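Local coordinates for mitogen-activated protein kinase kinase kinase 15 (Homo sapiens, PDB 6V0M) that is a serine/threonine kinase that probably starts stress-activated MAP kinase cascades and, through this sterile alpha-motif domain, probably assembles into complexes with related kinases, at residues W10-T20 with R49-V60. Sequence-based numbering, arbitrary orientation.
Sequences WLRLQGADAKT and RGGLLCRLWSAV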
ATOM      1  N   TRP A  10       1.875   4.993  -6.932  1.00 30.44           N
ATOM      2  CA  TRP A  10       1.652   3.548  -6.796  1.00 29.73           C
ATOM      3  C   TRP A  10       0.236   3.264  -6.212  1.00 29.75           C
ATOM      4  O   TRP A  10      -0.477   2.399  -6.709  1.00 29.17           O
ATOM      5  CB  TRP A  10       2.743   2.916  -5.910  1.00 29.03           C
ATOM      6  CG  TRP A  10       2.640   1.420  -5.749  1.00 32.29           C
ATOM      7  CD1 TRP A  10       3.237   0.493  -6.493  1.00 35.47           C
ATOM      8  CD2 TRP A  10       1.868   0.714  -4.768  1.00 29.33           C
ATOM      9  NE1 TRP A  10       2.964  -0.781  -6.015  1.00 30.69           N
ATOM     10  CE2 TRP A  10       2.087  -0.663  -4.976  1.00 29.58           C
ATOM     11  CE3 TRP A  10       1.063   1.118  -3.695  1.00 27.46           C
ATOM     12  CZ2 TRP A  10       1.507  -1.639  -4.177  1.00 30.38           C
ATOM     13  CZ3 TRP A  10       0.480   0.159  -2.928  1.00 31.24           C
ATOM     14  CH2 TRP A  10       0.727  -1.223  -3.167  1.00 29.76           C
ATOM     15  N   LEU A  11      -0.184   4.045  -5.202  1.00 24.39           N
ATOM     16  CA  LEU A  11      -1.505   3.951  -4.598  1.00 23.49           C
ATOM     17  C   LEU A  11      -2.593   4.212  -5.669  1.00 29.13           C
ATOM     18  O   LEU A  11      -3.576   3.481  -5.722  1.00 29.18           O
ATOM     19  CB  LEU A  11      -1.671   4.901  -3.397  1.00 27.47           C
ATOM     20  CG  LEU A  11      -0.897   4.518  -2.136  1.00 25.26           C
ATOM     21  CD1 LEU A  11      -1.087   5.664  -1.099  1.00 25.32           C
ATOM     22  CD2 LEU A  11      -1.336   3.203  -1.494  1.00 27.90           C
ATOM     23  N   ARG A  12      -2.406   5.244  -6.498  1.00 28.39           N
ATOM     24  CA  ARG A  12      -3.344   5.598  -7.552  1.00 32.89           C
ATOM     25  C   ARG A  12      -3.414   4.484  -8.574  1.00 31.70           C
ATOM     26  O   ARG A  12      -4.465   4.202  -9.061  1.00 38.90           O
ATOM     27  CB  ARG A  12      -2.969   6.905  -8.237  1.00 39.44           C
ATOM     28  CG  ARG A  12      -3.264   8.155  -7.379  1.00 47.77           C
ATOM     29  CD  ARG A  12      -3.627   9.371  -8.224  1.00 59.42           C
ATOM     30  NE  ARG A  12      -2.776  10.517  -7.893  1.00 61.52           N
ATOM     31  CZ  ARG A  12      -1.550  10.730  -8.375  1.00 60.19           C
ATOM     32  NH1 ARG A  12      -0.974   9.867  -9.228  1.00 58.39           N
ATOM     33  NH2 ARG A  12      -0.876  11.809  -7.984  1.00 61.93           N
ATOM     34  N   LEU A  13      -2.276   3.848  -8.871  1.00 35.51           N
ATOM     35  CA  LEU A  13      -2.228   2.704  -9.803  1.00 38.70           C
ATOM     36  C   LEU A  13      -3.056   1.500  -9.269  1.00 39.08           C
ATOM     37  O   LEU A  13      -3.576   0.711 -10.037  1.00 40.34           O
ATOM     38  CB  LEU A  13      -0.783   2.276 -10.009  1.00 45.40           C
ATOM     39  CG  LEU A  13      -0.427   1.322 -11.138  1.00 59.20           C
ATOM     40  CD1 LEU A  13      -0.737   1.991 -12.483  1.00 57.11           C
ATOM     41  CD2 LEU A  13       1.030   0.902 -11.018  1.00 58.47           C
ATOM     42  N   GLN A  14      -3.179   1.364  -7.952  1.00 36.52           N
ATOM     43  CA  GLN A  14      -4.013   0.333  -7.325  1.00 35.37           C
ATOM     44  C   GLN A  14      -5.476   0.807  -7.166  1.00 33.23           C
ATOM     45  O   GLN A  14      -6.301   0.113  -6.549  1.00 33.99           O
ATOM     46  CB  GLN A  14      -3.444  -0.089  -5.948  1.00 35.44           C
ATOM     47  CG  GLN A  14      -1.914  -0.371  -5.862  1.00 31.59           C
ATOM     48  CD  GLN A  14      -1.366  -1.137  -6.994  1.00 41.57           C
ATOM     49  OE1 GLN A  14      -1.946  -2.145  -7.350  1.00 41.60           O
ATOM     50  NE2 GLN A  14      -0.238  -0.677  -7.597  1.00 44.81           N
ATOM     51  N   GLY A  15      -5.788   2.017  -7.643  1.00 37.07           N
ATOM     52  CA  GLY A  15      -7.145   2.590  -7.653  1.00 33.50           C
ATOM     53  C   GLY A  15      -7.589   3.307  -6.397  1.00 37.09           C
ATOM     54  O   GLY A  15      -8.771   3.409  -6.100  1.00 37.46           O
ATOM     55  N   ALA A  16      -6.624   3.809  -5.616  1.00 30.08           N
ATOM     56  CA  ALA A  16      -6.939   4.481  -4.388  1.00 28.71           C
ATOM     57  C   ALA A  16      -7.468   5.878  -4.685  1.00 32.40           C
ATOM     58  O   ALA A  16      -7.000   6.564  -5.582  1.00 34.04           O
ATOM     59  CB  ALA A  16      -5.683   4.578  -3.516  1.00 29.52           C
ATOM     60  N   ASP A  17      -8.493   6.270  -3.940  1.00 30.09           N
ATOM     61  CA  ASP A  17      -9.134   7.592  -4.004  1.00 36.04           C
ATOM     62  C   ASP A  17      -8.317   8.589  -3.152  1.00 34.37           C
ATOM     63  O   ASP A  17      -7.501   8.197  -2.295  1.00 30.04           O
ATOM     64  CB  ASP A  17     -10.540   7.508  -3.448  1.00 37.67           C
ATOM     65  CG  ASP A  17     -10.547   7.091  -2.012  1.00 48.03           C
ATOM     66  OD1 ASP A  17     -10.279   5.889  -1.720  1.00 58.74           O
ATOM     67  OD2 ASP A  17     -10.727   7.979  -1.159  1.00 56.56           O
ATOM     68  N   ALA A  18      -8.546   9.875  -3.390  1.00 35.44           N
ATOM     69  CA  ALA A  18      -7.767  10.940  -2.758  1.00 35.39           C
ATOM     70  C   ALA A  18      -7.836  10.901  -1.234  1.00 38.55           C
ATOM     71  O   ALA A  18      -6.841  11.158  -0.585  1.00 37.83           O
ATOM     72  CB  ALA A  18      -8.259  12.292  -3.254  1.00 36.83           C
ATOM     73  N   LYS A  19      -9.018  10.590  -0.665  1.00 39.45           N
ATOM     74  CA  LYS A  19      -9.151  10.551   0.787  1.00 40.02           C
ATOM     75  C   LYS A  19      -8.370   9.421   1.395  1.00 35.65           C
ATOM     76  O   LYS A  19      -7.757   9.562   2.449  1.00 34.48           O
ATOM     77  CB  LYS A  19     -10.633  10.483   1.252  1.00 48.82           C
ATOM     78  CG  LYS A  19     -11.512  11.624   0.785  1.00 54.54           C
ATOM     79  CD  LYS A  19     -12.043  12.523   1.915  1.00 61.73           C
ATOM     80  CE  LYS A  19     -10.995  13.498   2.432  1.00 62.34           C
ATOM     81  NZ  LYS A  19     -11.205  13.845   3.865  1.00 65.70           N
ATOM     82  N   THR A  20      -8.347   8.261   0.727  1.00 33.05           N
ATOM     83  CA  THR A  20      -7.578   7.158   1.182  1.00 30.87           C
ATOM     84  C   THR A  20      -6.084   7.419   1.125  1.00 29.28           C
ATOM     85  O   THR A  20      -5.342   7.029   2.060  1.00 24.23           O
ATOM     86  CB  THR A  20      -7.901   5.856   0.442  1.00 36.64           C
ATOM     87  OG1 THR A  20      -9.280   5.584   0.686  1.00 37.07           O
ATOM     88  CG2 THR A  20      -7.020   4.710   0.981  1.00 38.06           C
ATOM     89  N   ARG A  49     -11.612   0.336   2.376  1.00 27.17           N
ATOM     90  CA  ARG A  49     -12.706  -0.390   1.764  1.00 28.99           C
ATOM     91  C   ARG A  49     -12.174  -1.653   1.055  1.00 27.56           C
ATOM     92  O   ARG A  49     -10.994  -1.699   0.628  1.00 27.71           O
ATOM     93  CB  ARG A  49     -13.405   0.508   0.748  1.00 31.07           C
ATOM     94  CG  ARG A  49     -14.064   1.761   1.308  1.00 41.06           C
ATOM     95  CD  ARG A  49     -14.739   2.517   0.167  1.00 47.92           C
ATOM     96  NE  ARG A  49     -15.097   3.893   0.504  1.00 51.19           N
ATOM     97  CZ  ARG A  49     -14.374   4.983   0.209  1.00 54.17           C
ATOM     98  NH1 ARG A  49     -13.194   4.911  -0.407  1.00 49.08           N
ATOM     99  NH2 ARG A  49     -14.830   6.181   0.567  1.00 51.16           N
ATOM    100  N   GLY A  50     -13.027  -2.667   1.004  1.00 27.82           N
ATOM    101  CA  GLY A  50     -12.667  -4.028   0.563  1.00 30.82           C
ATOM    102  C   GLY A  50     -11.974  -4.102  -0.787  1.00 29.49           C
ATOM    103  O   GLY A  50     -11.003  -4.847  -0.963  1.00 26.10           O
ATOM    104  N   GLY A  51     -12.511  -3.382  -1.775  1.00 30.45           N
ATOM    105  CA  GLY A  51     -11.989  -3.391  -3.144  1.00 31.32           C
ATOM    106  C   GLY A  51     -10.535  -2.963  -3.193  1.00 28.91           C
ATOM    107  O   GLY A  51      -9.643  -3.645  -3.719  1.00 29.56           O
ATOM    108  N   LEU A  52     -10.246  -1.795  -2.613  1.00 24.72           N
ATOM    109  CA  LEU A  52      -8.887  -1.307  -2.590  1.00 27.17           C
ATOM    110  C   LEU A  52      -7.996  -2.215  -1.760  1.00 25.90           C
ATOM    111  O   LEU A  52      -6.859  -2.475  -2.148  1.00 27.55           O
ATOM    112  CB  LEU A  52      -8.793   0.133  -2.044  1.00 26.85           C
ATOM    113  CG  LEU A  52      -7.383   0.665  -1.866  1.00 30.64           C
ATOM    114  CD1 LEU A  52      -6.805   0.837  -3.250  1.00 31.77           C
ATOM    115  CD2 LEU A  52      -7.499   2.011  -1.119  1.00 34.80           C
ATOM    116  N   LEU A  53      -8.510  -2.685  -0.615  1.00 26.39           N
ATOM    117  CA  LEU A  53      -7.724  -3.514   0.251  1.00 27.83           C
ATOM    118  C   LEU A  53      -7.344  -4.796  -0.497  1.00 28.89           C
ATOM    119  O   LEU A  53      -6.213  -5.234  -0.467  1.00 27.42           O
ATOM    120  CB  LEU A  53      -8.490  -3.843   1.489  1.00 29.54           C
ATOM    121  CG  LEU A  53      -7.624  -4.440   2.591  1.00 33.86           C
ATOM    122  CD1 LEU A  53      -8.254  -3.992   3.951  1.00 40.62           C
ATOM    123  CD2 LEU A  53      -7.442  -5.921   2.475  1.00 37.51           C
ATOM    124  N   CYS A  54      -8.299  -5.315  -1.248  1.00 26.97           N
ATOM    125  CA  CYS A  54      -8.082  -6.593  -2.020  1.00 28.92           C
ATOM    126  C   CYS A  54      -6.990  -6.394  -3.066  1.00 30.90           C
ATOM    127  O   CYS A  54      -6.002  -7.128  -3.078  1.00 29.22           O
ATOM    128  CB  CYS A  54      -9.369  -6.970  -2.608  1.00 33.86           C
ATOM    129  SG  CYS A  54      -9.263  -8.373  -3.685  1.00 36.00           S
ATOM    130  N   ARG A  55      -7.134  -5.314  -3.840  1.00 30.35           N
ATOM    131  CA  ARG A  55      -6.191  -4.917  -4.881  1.00 35.61           C
ATOM    132  C   ARG A  55      -4.824  -4.625  -4.373  1.00 32.22           C
ATOM    133  O   ARG A  55      -3.798  -5.071  -4.937  1.00 31.78           O
ATOM    134  CB  ARG A  55      -6.716  -3.621  -5.594  1.00 38.72           C
ATOM    135  CG  ARG A  55      -7.791  -4.016  -6.554  1.00 41.88           C
ATOM    136  CD  ARG A  55      -8.269  -2.936  -7.504  1.00 42.25           C
ATOM    137  NE  ARG A  55      -8.506  -1.729  -6.813  1.00 48.32           N
ATOM    138  CZ  ARG A  55      -9.667  -1.278  -6.395  1.00 36.70           C
ATOM    139  NH1 ARG A  55     -10.837  -1.920  -6.515  1.00 32.58           N
ATOM    140  NH2 ARG A  55      -9.640  -0.153  -5.759  1.00 38.22           N
ATOM    141  N   LEU A  56      -4.773  -3.803  -3.317  1.00 28.27           N
ATOM    142  CA  LEU A  56      -3.531  -3.401  -2.757  1.00 29.94           C
ATOM    143  C   LEU A  56      -2.753  -4.600  -2.165  1.00 25.30           C
ATOM    144  O   LEU A  56      -1.544  -4.785  -2.439  1.00 26.73           O
ATOM    145  CB  LEU A  56      -3.815  -2.306  -1.729  1.00 29.99           C
ATOM    146  CG  LEU A  56      -2.614  -1.500  -1.346  1.00 33.83           C
ATOM    147  CD1 LEU A  56      -3.092  -0.125  -0.867  1.00 31.16           C
ATOM    148  CD2 LEU A  56      -1.902  -2.308  -0.300  1.00 32.28           C
ATOM    149  N   TRP A  57      -3.455  -5.422  -1.393  1.00 24.29           N
ATOM    150  CA  TRP A  57      -2.813  -6.562  -0.797  1.00 26.62           C
ATOM    151  C   TRP A  57      -2.371  -7.584  -1.855  1.00 28.26           C
ATOM    152  O   TRP A  57      -1.345  -8.246  -1.691  1.00 24.11           O
ATOM    153  CB  TRP A  57      -3.750  -7.229   0.209  1.00 28.24           C
ATOM    154  CG  TRP A  57      -3.106  -8.290   0.945  1.00 30.88           C
ATOM    155  CD1 TRP A  57      -3.367  -9.622   0.874  1.00 32.20           C
ATOM    156  CD2 TRP A  57      -2.038  -8.124   1.893  1.00 29.34           C
ATOM    157  NE1 TRP A  57      -2.511 -10.302   1.688  1.00 35.34           N
ATOM    158  CE2 TRP A  57      -1.706  -9.399   2.354  1.00 31.83           C
ATOM    159  CE3 TRP A  57      -1.352  -7.031   2.387  1.00 28.97           C
ATOM    160  CZ2 TRP A  57      -0.689  -9.603   3.297  1.00 36.74           C
ATOM    161  CZ3 TRP A  57      -0.379  -7.246   3.383  1.00 29.59           C
ATOM    162  CH2 TRP A  57      -0.068  -8.499   3.798  1.00 31.28           C
ATOM    163  N   SER A  58      -3.153  -7.739  -2.915  1.00 29.37           N
ATOM    164  CA  SER A  58      -2.745  -8.639  -4.006  1.00 28.57           C
ATOM    165  C   SER A  58      -1.443  -8.165  -4.646  1.00 26.42           C
ATOM    166  O   SER A  58      -0.511  -8.997  -4.840  1.00 26.94           O
ATOM    167  CB  SER A  58      -3.827  -8.798  -5.088  1.00 39.74           C
ATOM    168  OG  SER A  58      -4.111  -7.572  -5.695  1.00 45.35           O
ATOM    169  N   ALA A  59      -1.313  -6.843  -4.872  1.00 28.28           N
ATOM    170  CA  ALA A  59      -0.058  -6.260  -5.393  1.00 27.20           C
ATOM    171  C   ALA A  59       1.147  -6.475  -4.439  1.00 28.52           C
ATOM    172  O   ALA A  59       2.224  -6.959  -4.862  1.00 26.50           O
ATOM    173  CB  ALA A  59      -0.137  -4.816  -5.791  1.00 26.16           C
ATOM    174  N   VAL A  60       0.944  -6.164  -3.160  1.00 21.58           N
ATOM    175  CA  VAL A  60       1.961  -6.347  -2.135  1.00 21.74           C
ATOM    176  C   VAL A  60       2.384  -7.863  -2.075  1.00 24.09           C
ATOM    177  O   VAL A  60       3.580  -8.199  -2.072  1.00 25.49           O
ATOM    178  CB  VAL A  60       1.457  -5.863  -0.802  1.00 24.50           C
ATOM    179  CG1 VAL A  60       2.381  -6.259   0.325  1.00 27.06           C
ATOM    180  CG2 VAL A  60       1.228  -4.346  -0.846  1.00 25.90           C
TER
HETATM  181  O   HOH W   1     -11.662   2.888  -1.542  1.00 30.90           O
HETATM  182  O   HOH W   2     -10.460   2.577   1.059  1.00 36.45           O
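The Trp10 ring meets Leu56, Ala59 and Val60 obliquely, its CH2 lying 3.8 Å from Leu56 CG, while one face carries Gln14 NE2 toward the rim and Leu11 CD2 sits at the edge in plane. The indole reaches helix 50-70 because chi1 of -178° sets CG anti to the backbone N, carrying CH2 and CZ2 onto Leu56, Val60 and Ala59. The Arg55 guanidinium takes Gln14 O at its edge, through a nearly straight NE bond of 2.9 Å (169°) and a weak one from NH2; Gly51 O and Leu52 N lie over one face. This acceptor lies just past the end of helix 4-13, where Gly15, with positive phi, completes a Schellman motif. At the Arg49 guanidinium, Asp17 CG and a water lie at the edge; NH1 makes a salt bridge to Asp17 OD1 at 3.3 Å, the hydrogen bond within it weak, and the carboxylate and guanidinium planes lie 62° apart. That water accepts from Arg49 NH1 and donates weakly to Asp17 OD1. Asp17 also N-caps helix 18-26, taking Thr20 N on OD2 at 3.0 Å and the Thr20 hydroxyl on OD1. Replacing Asp17 by alanine removes the carboxylate and would probably leave Thr20 N and OG1 without this acceptor and Arg49 without its salt-bridge mate. Leu52 fills the middle: CD1 lies against Ala16 CB, and CD2 meets Thr20 CG2 tip to tip at a tight 3.5 Å. The end of helix 4-13, the turn after it and the start of helix 18-26 thus pack along the first half of the long C-terminal helix of this five-helix SAM fold, with Trp10 continuing onto helix 31-37 and Leu11 and Ala16 onto Ile21 of helix 18-26.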